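Local coordinates for protein-tyrosine-phosphatase PTP1 (Arabidopsis thaliana, PDB 6KRW) that removes phosphate from tyrosine residues of proteins, among them the MAP kinases MPK6 and, in vitro, MPK4, and, with MKP1, represses salicylic acid and camalexin biosynthesis, at residues R75-D83 with E118-Q127; E159-W169 with N181-T189. All coordinates share one frame; numbering follows the deposited sequence.

Contact 1. Residues R75-D83 with E118-Q127; sequences RIVLNPCKD and EDFWEMVIQQ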
# COMPACT_ATOMS: atom_id res chain seq x y z
N ARG A 75 -5.74 8.00 11.17
CA ARG A 75 -4.98 8.83 10.22
C ARG A 75 -3.57 8.97 10.75
O ARG A 75 -3.31 8.95 11.97
CB ARG A 75 -5.63 10.19 10.01
CG ARG A 75 -5.63 11.11 11.22
CD ARG A 75 -6.42 12.37 10.97
NE ARG A 75 -6.29 13.26 12.12
CZ ARG A 75 -5.37 14.17 12.30
NH1 ARG A 75 -4.44 14.40 11.36
NH2 ARG A 75 -5.36 14.86 13.43
N ILE A 76 -2.62 9.10 9.83
CA ILE A 76 -1.23 9.41 10.21
C ILE A 76 -1.10 10.90 10.47
O ILE A 76 -1.50 11.71 9.64
CB ILE A 76 -0.25 8.96 9.10
CG1 ILE A 76 -0.44 7.49 8.75
CG2 ILE A 76 1.18 9.27 9.50
CD1 ILE A 76 -0.20 6.50 9.89
N VAL A 77 -0.57 11.25 11.64
CA VAL A 77 -0.44 12.65 12.05
C VAL A 77 1.02 13.08 11.92
O VAL A 77 1.91 12.42 12.45
CB VAL A 77 -0.93 12.79 13.51
CG1 VAL A 77 -0.81 14.22 13.97
CG2 VAL A 77 -2.34 12.26 13.68
N LEU A 78 1.22 14.23 11.30
CA LEU A 78 2.55 14.89 11.31
C LEU A 78 2.73 15.52 12.70
O LEU A 78 1.90 16.35 13.10
CB LEU A 78 2.63 15.95 10.21
CG LEU A 78 2.57 15.40 8.79
CD1 LEU A 78 2.52 16.55 7.81
CD2 LEU A 78 3.72 14.45 8.48
N ASN A 79 3.80 15.14 13.38
CA ASN A 79 4.10 15.61 14.75
C ASN A 79 5.61 15.54 14.91
O ASN A 79 6.14 14.45 15.08
CB ASN A 79 3.37 14.77 15.81
CG ASN A 79 3.55 15.33 17.20
OD1 ASN A 79 4.29 16.29 17.39
ND2 ASN A 79 2.87 14.73 18.18
N PRO A 80 6.33 16.68 14.85
CA PRO A 80 5.76 18.03 14.78
C PRO A 80 5.17 18.42 13.42
O PRO A 80 5.45 17.78 12.42
CB PRO A 80 6.97 18.93 15.08
CG PRO A 80 8.15 18.14 14.56
CD PRO A 80 7.80 16.70 14.86
N CYS A 81 4.35 19.47 13.41
CA CYS A 81 3.71 19.99 12.18
C CYS A 81 3.75 21.51 12.21
O CYS A 81 3.62 22.09 13.29
CB CYS A 81 2.28 19.50 12.06
SG CYS A 81 1.43 20.16 10.61
N LYS A 82 3.87 22.14 11.04
CA LYS A 82 4.14 23.60 10.99
C LYS A 82 2.86 24.39 11.29
O LYS A 82 3.00 25.56 11.64
CB LYS A 82 4.76 23.99 9.65
CG LYS A 82 4.14 23.39 8.40
CD LYS A 82 5.10 23.42 7.22
CE LYS A 82 4.49 22.90 5.93
NZ LYS A 82 3.71 23.95 5.23
N ASP A 83 1.68 23.79 11.18
CA ASP A 83 0.40 24.54 11.33
C ASP A 83 -0.52 23.79 12.29
O ASP A 83 -1.09 22.78 11.89
CB ASP A 83 -0.25 24.72 9.96
CG ASP A 83 -1.60 25.41 10.02
OD1 ASP A 83 -1.97 25.90 11.12
OD2 ASP A 83 -2.27 25.44 8.97
N GLU A 118 6.07 18.01 0.59
CA GLU A 118 6.85 18.16 1.84
C GLU A 118 6.16 17.36 2.95
O GLU A 118 6.86 16.66 3.70
CB GLU A 118 7.01 19.62 2.26
CG GLU A 118 7.92 19.78 3.46
CD GLU A 118 8.15 21.21 3.92
OE1 GLU A 118 8.76 21.39 4.99
OE2 GLU A 118 7.70 22.13 3.22
N ASP A 119 4.84 17.43 3.02
CA ASP A 119 4.05 16.63 4.00
C ASP A 119 4.37 15.14 3.86
O ASP A 119 4.60 14.44 4.87
CB ASP A 119 2.55 16.87 3.83
CG ASP A 119 2.09 18.28 4.19
OD1 ASP A 119 2.86 19.00 4.89
OD2 ASP A 119 0.99 18.65 3.74
N PHE A 120 4.38 14.66 2.62
CA PHE A 120 4.68 13.23 2.36
C PHE A 120 6.07 12.86 2.87
O PHE A 120 6.21 11.84 3.57
CB PHE A 120 4.53 12.93 0.87
CG PHE A 120 4.92 11.52 0.51
CD1 PHE A 120 4.00 10.48 0.61
CD2 PHE A 120 6.21 11.24 0.07
CE1 PHE A 120 4.37 9.19 0.29
CE2 PHE A 120 6.57 9.94 -0.24
CZ PHE A 120 5.66 8.92 -0.16
N TRP A 121 7.10 13.62 2.48
CA TRP A 121 8.46 13.24 2.91
C TRP A 121 8.63 13.42 4.41
O TRP A 121 9.38 12.62 5.00
CB TRP A 121 9.51 14.00 2.09
CG TRP A 121 9.61 13.44 0.71
CD1 TRP A 121 9.29 14.07 -0.46
CD2 TRP A 121 10.06 12.13 0.36
NE1 TRP A 121 9.53 13.23 -1.53
CE2 TRP A 121 10.01 12.04 -1.05
CE3 TRP A 121 10.51 11.03 1.11
CZ2 TRP A 121 10.38 10.87 -1.72
CZ3 TRP A 121 10.88 9.88 0.44
CH2 TRP A 121 10.80 9.80 -0.95
N GLU A 122 7.95 14.41 5.00
CA GLU A 122 8.00 14.58 6.47
C GLU A 122 7.40 13.33 7.12
O GLU A 122 7.99 12.82 8.09
CB GLU A 122 7.24 15.83 6.88
CG GLU A 122 7.34 16.10 8.35
CD GLU A 122 8.66 16.66 8.83
OE1 GLU A 122 9.32 17.34 8.05
OE2 GLU A 122 9.00 16.47 10.02
N MET A 123 6.31 12.82 6.56
CA MET A 123 5.70 11.56 7.08
C MET A 123 6.70 10.40 6.95
O MET A 123 6.86 9.61 7.88
CB MET A 123 4.41 11.24 6.31
CG MET A 123 3.79 9.94 6.76
SD MET A 123 2.21 9.60 5.92
CE MET A 123 2.79 9.26 4.24
N VAL A 124 7.37 10.29 5.80
CA VAL A 124 8.36 9.19 5.58
C VAL A 124 9.43 9.25 6.67
O VAL A 124 9.79 8.20 7.24
CB VAL A 124 8.99 9.31 4.18
CG1 VAL A 124 10.17 8.37 4.04
CG2 VAL A 124 7.97 9.09 3.09
N ILE A 125 9.96 10.44 6.93
CA ILE A 125 11.04 10.58 7.95
C ILE A 125 10.47 10.29 9.34
O ILE A 125 11.08 9.50 10.08
CB ILE A 125 11.67 11.98 7.86
CG1 ILE A 125 12.35 12.16 6.50
CG2 ILE A 125 12.63 12.20 9.02
CD1 ILE A 125 12.83 13.58 6.25
N GLN A 126 9.34 10.92 9.69
CA GLN A 126 8.79 10.80 11.07
C GLN A 126 8.41 9.35 11.37
O GLN A 126 8.60 8.93 12.51
CB GLN A 126 7.58 11.72 11.22
CG GLN A 126 7.94 13.20 11.27
CD GLN A 126 6.76 14.07 11.64
OE1 GLN A 126 5.66 13.56 11.91
NE2 GLN A 126 6.98 15.37 11.66
N GLN A 127 7.90 8.62 10.38
CA GLN A 127 7.47 7.21 10.56
C GLN A 127 8.60 6.23 10.21
O GLN A 127 8.40 5.03 10.34
CB GLN A 127 6.23 6.97 9.71
CG GLN A 127 5.02 7.83 10.08
CD GLN A 127 4.61 7.66 11.52
OE1 GLN A 127 4.76 6.58 12.09
NE2 GLN A 127 4.10 8.75 12.10
O HOH W 1 4.13 11.40 10.94
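Gln126, in the last turn of helix 117-126, reaches across to the backbone of Asn79 and Pro80. Its CB leaves the helix toward the loop and CG lies beside the backbone N (chi1 -72°); the chain then runs extended, Gln126 CD lying 3.5 Å from Asn79 O. Gln126 OE1 accepts a nearly straight bond from Asn79 N at 2.8 Å, the donor tilted 17° from the carbonyl plane. A water gives OE1 a second hydrogen bond and joins it to Val77 O and Gln127 NE2. Gln126 NE2 donates to Pro80 O at 3.0 Å, in the amide plane and onto a lone pair of that carbonyl, and also to Glu122 OE2, itself hydrogen-bonded to the Tyr186 hydroxyl. Both amide atoms are thus gripped twice, which fixes the group's rotation beside the cis peptide bond before Pro80.

Toward the strand end of 75-83 the packing is apolar. Leu78 CD2 lies against Met123 CB at 3.9 Å and against Met123 N and Asp119 O, while Leu78 CD1 meets Asp119 OD1 at 3.8 Å. Ile76 CG2 touches Met123 SD at 3.7 Å.

In this helix-to-loop contact of the phosphatase domain, the Met123 side chain stands about 11 Å from that of Gly240, probably substrate-binding. Ile76 also packs on Ala92, joining strand 92-95 to one flank of the helix, whose Trp121 and Ile125 meet strands 163-172 and 178-186.

Contact 2. Residues E159-W169 with N181-T189; sequences EFGNISLTTKW and NLEVNYKET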
# COMPACT_ATOMS: atom_id res chain seq x y z
N GLU A 159 14.39 19.39 -3.35
CA GLU A 159 14.18 20.01 -2.02
C GLU A 159 12.69 20.15 -1.75
O GLU A 159 11.92 20.49 -2.67
CB GLU A 159 14.87 21.37 -1.95
CG GLU A 159 16.37 21.27 -1.92
CD GLU A 159 17.01 22.51 -1.35
OE1 GLU A 159 18.14 22.41 -0.84
OE2 GLU A 159 16.33 23.57 -1.39
N PHE A 160 12.32 19.90 -0.50
CA PHE A 160 10.92 20.06 -0.05
C PHE A 160 10.96 20.78 1.29
O PHE A 160 11.11 20.12 2.32
CB PHE A 160 10.22 18.71 0.07
CG PHE A 160 10.34 17.85 -1.16
CD1 PHE A 160 9.45 17.99 -2.21
CD2 PHE A 160 11.36 16.92 -1.26
CE1 PHE A 160 9.57 17.20 -3.35
CE2 PHE A 160 11.47 16.12 -2.39
CZ PHE A 160 10.57 16.26 -3.43
N GLY A 161 10.89 22.11 1.25
CA GLY A 161 11.11 22.95 2.44
C GLY A 161 12.41 22.57 3.11
O GLY A 161 13.49 22.75 2.48
N ASN A 162 12.32 21.99 4.30
CA ASN A 162 13.49 21.65 5.15
C ASN A 162 14.11 20.31 4.71
O ASN A 162 15.11 19.91 5.32
CB ASN A 162 13.07 21.58 6.61
CG ASN A 162 14.23 21.66 7.57
OD1 ASN A 162 15.27 22.22 7.23
ND2 ASN A 162 14.07 21.11 8.76
N ILE A 163 13.53 19.65 3.70
CA ILE A 163 13.92 18.25 3.36
C ILE A 163 14.65 18.23 2.01
O ILE A 163 14.18 18.86 1.04
CB ILE A 163 12.67 17.35 3.33
CG1 ILE A 163 12.18 17.08 4.76
CG2 ILE A 163 12.95 16.06 2.58
CD1 ILE A 163 10.82 16.41 4.84
N SER A 164 15.76 17.50 1.96
CA SER A 164 16.49 17.25 0.70
C SER A 164 16.39 15.76 0.33
O SER A 164 16.47 14.90 1.23
CB SER A 164 17.92 17.69 0.79
OG SER A 164 18.65 16.85 1.66
N LEU A 165 16.22 15.48 -0.95
CA LEU A 165 16.11 14.10 -1.48
C LEU A 165 17.17 13.87 -2.56
O LEU A 165 17.34 14.74 -3.43
CB LEU A 165 14.71 13.91 -2.05
CG LEU A 165 14.38 12.52 -2.60
CD1 LEU A 165 14.31 11.48 -1.50
CD2 LEU A 165 13.08 12.56 -3.38
N THR A 166 17.81 12.71 -2.53
CA THR A 166 18.87 12.32 -3.48
C THR A 166 18.69 10.85 -3.85
O THR A 166 18.37 10.03 -2.98
CB THR A 166 20.25 12.62 -2.90
OG1 THR A 166 20.47 14.03 -3.04
CG2 THR A 166 21.35 11.84 -3.57
N THR A 167 18.97 10.53 -5.10
CA THR A 167 18.92 9.14 -5.60
C THR A 167 20.31 8.51 -5.55
O THR A 167 21.22 9.08 -6.15
CB THR A 167 18.33 9.12 -7.01
OG1 THR A 167 17.06 9.76 -7.00
CG2 THR A 167 18.21 7.70 -7.52
N LYS A 168 20.45 7.37 -4.89
CA LYS A 168 21.74 6.65 -4.85
C LYS A 168 21.89 5.80 -6.11
O LYS A 168 22.98 5.72 -6.62
CB LYS A 168 21.86 5.81 -3.58
CG LYS A 168 21.71 6.60 -2.29
CD LYS A 168 22.12 5.81 -1.07
CE LYS A 168 21.44 6.32 0.18
NZ LYS A 168 22.10 5.83 1.42
N TRP A 169 20.81 5.17 -6.55
CA TRP A 169 20.79 4.41 -7.82
C TRP A 169 19.36 4.13 -8.26
O TRP A 169 18.41 4.20 -7.46
CB TRP A 169 21.61 3.12 -7.68
CG TRP A 169 21.32 2.23 -6.53
CD1 TRP A 169 22.08 2.06 -5.41
CD2 TRP A 169 20.20 1.34 -6.40
NE1 TRP A 169 21.50 1.13 -4.58
CE2 TRP A 169 20.35 0.67 -5.17
CE3 TRP A 169 19.09 1.04 -7.21
CZ2 TRP A 169 19.43 -0.27 -4.72
CZ3 TRP A 169 18.17 0.12 -6.75
CH2 TRP A 169 18.35 -0.54 -5.54
N ASN A 181 16.80 3.55 -5.08
CA ASN A 181 17.39 3.72 -3.73
C ASN A 181 17.51 5.22 -3.47
O ASN A 181 18.33 5.92 -4.13
CB ASN A 181 18.74 3.04 -3.65
CG ASN A 181 19.23 2.89 -2.22
OD1 ASN A 181 19.57 3.87 -1.57
ND2 ASN A 181 19.27 1.66 -1.74
N LEU A 182 16.68 5.71 -2.54
CA LEU A 182 16.57 7.15 -2.27
C LEU A 182 17.18 7.45 -0.92
O LEU A 182 17.20 6.58 -0.03
CB LEU A 182 15.09 7.56 -2.25
CG LEU A 182 14.32 7.34 -3.55
CD1 LEU A 182 12.88 7.83 -3.41
CD2 LEU A 182 15.07 8.00 -4.70
N GLU A 183 17.66 8.67 -0.79
CA GLU A 183 18.27 9.19 0.44
C GLU A 183 17.55 10.48 0.77
O GLU A 183 17.54 11.40 -0.08
CB GLU A 183 19.75 9.41 0.20
CG GLU A 183 20.43 10.25 1.26
CD GLU A 183 21.90 10.48 0.96
OE1 GLU A 183 22.58 9.52 0.54
OE2 GLU A 183 22.35 11.64 1.12
N VAL A 184 16.95 10.54 1.95
CA VAL A 184 16.17 11.72 2.39
C VAL A 184 16.73 12.18 3.74
O VAL A 184 17.12 11.34 4.56
CB VAL A 184 14.67 11.38 2.44
CG1 VAL A 184 14.34 10.39 3.55
CG2 VAL A 184 13.83 12.63 2.58
N ASN A 185 16.75 13.49 3.95
CA ASN A 185 17.18 14.03 5.26
C ASN A 185 16.76 15.50 5.36
O ASN A 185 16.42 16.11 4.34
CB ASN A 185 18.68 13.87 5.49
CG ASN A 185 19.52 14.64 4.49
OD1 ASN A 185 19.61 14.26 3.32
ND2 ASN A 185 20.14 15.71 4.95
N TYR A 186 16.80 16.02 6.58
CA TYR A 186 16.70 17.48 6.82
C TYR A 186 18.04 18.13 6.49
O TYR A 186 19.09 17.47 6.54
CB TYR A 186 16.31 17.78 8.27
CG TYR A 186 15.03 17.13 8.71
CD1 TYR A 186 13.82 17.46 8.14
CD2 TYR A 186 15.03 16.20 9.74
CE1 TYR A 186 12.64 16.87 8.55
CE2 TYR A 186 13.86 15.60 10.17
CZ TYR A 186 12.66 15.94 9.58
OH TYR A 186 11.50 15.34 10.01
N LYS A 187 18.02 19.43 6.23
CA LYS A 187 19.25 20.16 5.85
C LYS A 187 20.15 20.40 7.07
O LYS A 187 21.35 20.61 6.87
CB LYS A 187 18.89 21.46 5.13
CG LYS A 187 18.22 21.20 3.79
CD LYS A 187 17.62 22.44 3.17
CE LYS A 187 16.67 22.09 2.05
NZ LYS A 187 15.99 23.30 1.52
N GLU A 188 19.60 20.33 8.29
CA GLU A 188 20.47 20.38 9.50
C GLU A 188 21.03 18.97 9.73
O GLU A 188 20.28 18.09 10.20
CB GLU A 188 19.74 20.95 10.72
CG GLU A 188 18.52 20.16 11.19
CD GLU A 188 17.19 20.62 10.60
OE1 GLU A 188 17.22 21.29 9.54
OE2 GLU A 188 16.13 20.29 11.20
N THR A 189 22.30 18.76 9.39
CA THR A 189 22.88 17.40 9.32
C THR A 189 23.25 16.92 10.72
O THR A 189 24.46 16.76 11.00
CB THR A 189 24.05 17.37 8.33
OG1 THR A 189 25.13 18.14 8.85
CG2 THR A 189 23.64 17.91 6.98
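Strands 163-167 and 181-186 run antiparallel, their axes 4.6 Å apart at closest and 160° between their directions, with paired backbone hydrogen bonds at Ser164-Asn185 and Thr166-Glu183. Ile163, Leu165, Val184, Leu182 and Tyr186 share one face: Ile163 CG2 meets Val184 CG2 at 3.5 Å, and Ile163 CG1 lies alongside the Tyr186 ring.

On the opposite face, Asn181 CB sits over one face of the Trp169 indole, 3.4 Å from the centroid of its five-membered ring, in a CH-pi contact. Trp169 gets there with CG between its backbone N and carbonyl carbon (chi1 51°). Lys168 passes Asn181 OD1, a buried atom with no polar partner in the model, and hydrogen-bonds through NZ to Ser195; its salt bridge to Glu183 is long.

At the far end Lys187 NZ donates to Gly161 O at 2.7 Å and forms a salt bridge with Glu159 OE2 at 2.9 Å. Nearby, Asn162 ND2 binds the syn lone pair of Glu188 OE1.

This is a beta hairpin with a classic bulge, where Lys168 and Trp169 both face Asn181; at the other end of strand 163-167, a type II' turn from Phe160 to Ile163 joins it to edge strand 158-160 of the mixed phosphatase sheet.

After the N-terminal helices, the chain lays down 75-83, then strands 92-95 and 106-109, before helix 117-126 comes back to close contact 1 around a 34-residue excursion. Strand 131-134 follows, and the chain then enters contact 2, which closes over the 11 residues between 169 and 181. The two therefore stand in series, neither nested nor crossed, with centres about 15 Å apart. Helix 117-126 joins them: one side carries 75-83, while another packs against the face of the hairpin that carries Ile163 and Leu165, where Ile163 CD1 approaches Glu122 N at 3.5 Å. The probable hydrogen bond between Glu122 OE2 and Tyr186 OH, 2.7 Å, ties the helix to strand 178-186.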